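PDB 5IL6: polyketide synthase/nonribosomal peptide synthetase hybrid RzxB from Pseudomonas fluorescens, which probably catalyses, through this dehydratase domain, the loss of water from beta-hydroxyacyl intermediates during assembly of the polyketide rhizoxin. Local coordinates for residues 52-57 and 205-210. Numbering follows the deposited sequence.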
loop_
_atom_site.group_PDB
_atom_site.type_symbol
_atom_site.label_atom_id
_atom_site.label_comp_id
_atom_site.label_asym_id
_atom_site.label_seq_id
_atom_site.Cartn_x
_atom_site.Cartn_y
_atom_site.Cartn_z
ATOM N N ALA A 52 -3.430 -7.351 -1.030
ATOM C CA ALA A 52 -2.197 -6.622 -0.777
ATOM C C ALA A 52 -2.430 -5.530 0.259
ATOM O O ALA A 52 -3.454 -4.840 0.239
ATOM C CB ALA A 52 -1.664 -6.017 -2.076
ATOM N N GLY A 53 -1.477 -5.387 1.180
ATOM C CA GLY A 53 -1.582 -4.340 2.183
ATOM C C GLY A 53 -1.781 -2.969 1.570
ATOM O O GLY A 53 -2.515 -2.136 2.109
ATOM N N ALA A 54 -1.139 -2.719 0.426
ATOM C CA ALA A 54 -1.307 -1.442 -0.259
ATOM C C ALA A 54 -2.768 -1.176 -0.589
ATOM O O ALA A 54 -3.212 -0.023 -0.557
ATOM C CB ALA A 54 -0.470 -1.416 -1.538
ATOM N N ALA A 55 -3.529 -2.225 -0.908
ATOM C CA ALA A 55 -4.917 -2.029 -1.311
ATOM C C ALA A 55 -5.747 -1.444 -0.179
ATOM O O ALA A 55 -6.684 -0.678 -0.427
ATOM C CB ALA A 55 -5.517 -3.350 -1.785
ATOM N N MET A 56 -5.424 -1.788 1.068
ATOM C CA MET A 56 -6.178 -1.234 2.184
ATOM C C MET A 56 -5.881 0.248 2.369
ATOM O O MET A 56 -6.768 1.013 2.756
ATOM C CB MET A 56 -5.867 -2.013 3.458
ATOM C CG MET A 56 -6.307 -3.464 3.375
ATOM S SD MET A 56 -6.150 -4.357 4.927
ATOM C CE MET A 56 -6.149 -6.045 4.330
ATOM N N ILE A 57 -4.654 0.679 2.066
ATOM C CA ILE A 57 -4.343 2.106 2.082
ATOM C C ILE A 57 -5.194 2.839 1.054
ATOM O O ILE A 57 -5.745 3.912 1.325
ATOM C CB ILE A 57 -2.840 2.329 1.833
ATOM C CG1 ILE A 57 -2.030 1.863 3.046
ATOM C CG2 ILE A 57 -2.550 3.797 1.512
ATOM C CD1 ILE A 57 -0.532 1.843 2.819
ATOM N N ALA A 205 -1.535 -1.409 -7.315
ATOM C CA ALA A 205 -0.400 -2.170 -7.828
ATOM C C ALA A 205 0.874 -1.334 -7.818
ATOM O O ALA A 205 1.966 -1.860 -7.573
ATOM C CB ALA A 205 -0.698 -2.673 -9.240
ATOM N N LEU A 206 0.758 -0.033 -8.090
ATOM C CA LEU A 206 1.927 0.836 -8.027
ATOM C C LEU A 206 2.365 1.054 -6.587
ATOM O O LEU A 206 3.565 1.077 -6.294
ATOM C CB LEU A 206 1.629 2.175 -8.704
ATOM C CG LEU A 206 1.406 2.145 -10.219
ATOM C CD1 LEU A 206 1.059 3.533 -10.736
ATOM C CD2 LEU A 206 2.627 1.599 -10.949
ATOM N N LEU A 207 1.410 1.227 -5.671
ATOM C CA LEU A 207 1.776 1.350 -4.266
ATOM C C LEU A 207 2.405 0.059 -3.758
ATOM O O LEU A 207 3.360 0.091 -2.975
ATOM C CB LEU A 207 0.552 1.724 -3.428
ATOM C CG LEU A 207 0.814 1.932 -1.933
ATOM C CD1 LEU A 207 1.896 2.983 -1.706
ATOM C CD2 LEU A 207 -0.468 2.326 -1.211
ATOM N N ASP A 208 1.885 -1.088 -4.198
ATOM C CA ASP A 208 2.485 -2.363 -3.820
ATOM C C ASP A 208 3.880 -2.507 -4.414
ATOM O O ASP A 208 4.815 -2.926 -3.722
ATOM C CB ASP A 208 1.576 -3.514 -4.262
ATOM C CG ASP A 208 2.113 -4.875 -3.860
ATOM O OD1 ASP A 208 2.266 -5.120 -2.646
ATOM O OD2 ASP A 208 2.356 -5.710 -4.758
ATOM N N ALA A 209 4.048 -2.136 -5.687
ATOM C CA ALA A 209 5.362 -2.214 -6.318
ATOM C C ALA A 209 6.362 -1.301 -5.622
ATOM O O ALA A 209 7.540 -1.653 -5.478
ATOM C CB ALA A 209 5.256 -1.853 -7.799
ATOM N N ALA A 210 5.917 -0.118 -5.194
ATOM C CA ALA A 210 6.790 0.752 -4.413
ATOM C C ALA A 210 7.300 0.032 -3.172
ATOM O O ALA A 210 8.487 0.123 -2.833
ATOM C CB ALA A 210 6.049 2.035 -4.029
HETATM O O HOH W 1 1.235 -4.340 -0.419
#
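Ala54 presses its methyl group between Leu207 and Asp208 where the helices of the two halves of a double hotdog, the fold of polyketide synthase dehydratases, meet near the centre of the chain. The start of helix 53-67 comes from one half and helix 204-212 from the other; their local axes pass 8.4 Å apart at 127°. An alanine here permits close contact: Ala54 CB sits 3.6 Å from Leu207 CG and equally close to the backbone N of Asp208.

Leu207 reaches across: CG is anti to the backbone N (chi1 -178°) and CD2 continues the chain anti to CA, so this branch extends to the first helix. CD2 lies 3.7 Å from Ala54 O and touches the CG2 branch of Ile57 at the same distance, the two side chains crossing at about a right angle. Ile57 also packs on Leu83 and Trp85 of strand 77-85 and Leu234 and Cys237 of strand 230-239, so the apolar contact extends onto these two strands.

Asp208 lies one residue on, beside the apolar patch, its CB against the Ala54 methyl, OD1 near Ala52 CB, and the side chain also touching His43. In this family a histidine of the first hotdog and an aspartate of the second form the catalytic dyad, roles that His43 and Asp208 probably fill. Gln212 NE2 hydrogen-bonds OD2, and His172 ND1 adds a weak bond. The other oxygen, OD1, takes a hydrogen bond of 2.6 Å from a water, whose oxygen in turn accepts the N-H of Ala54 in the first turn of its helix, 3.0 Å from Ala54 N.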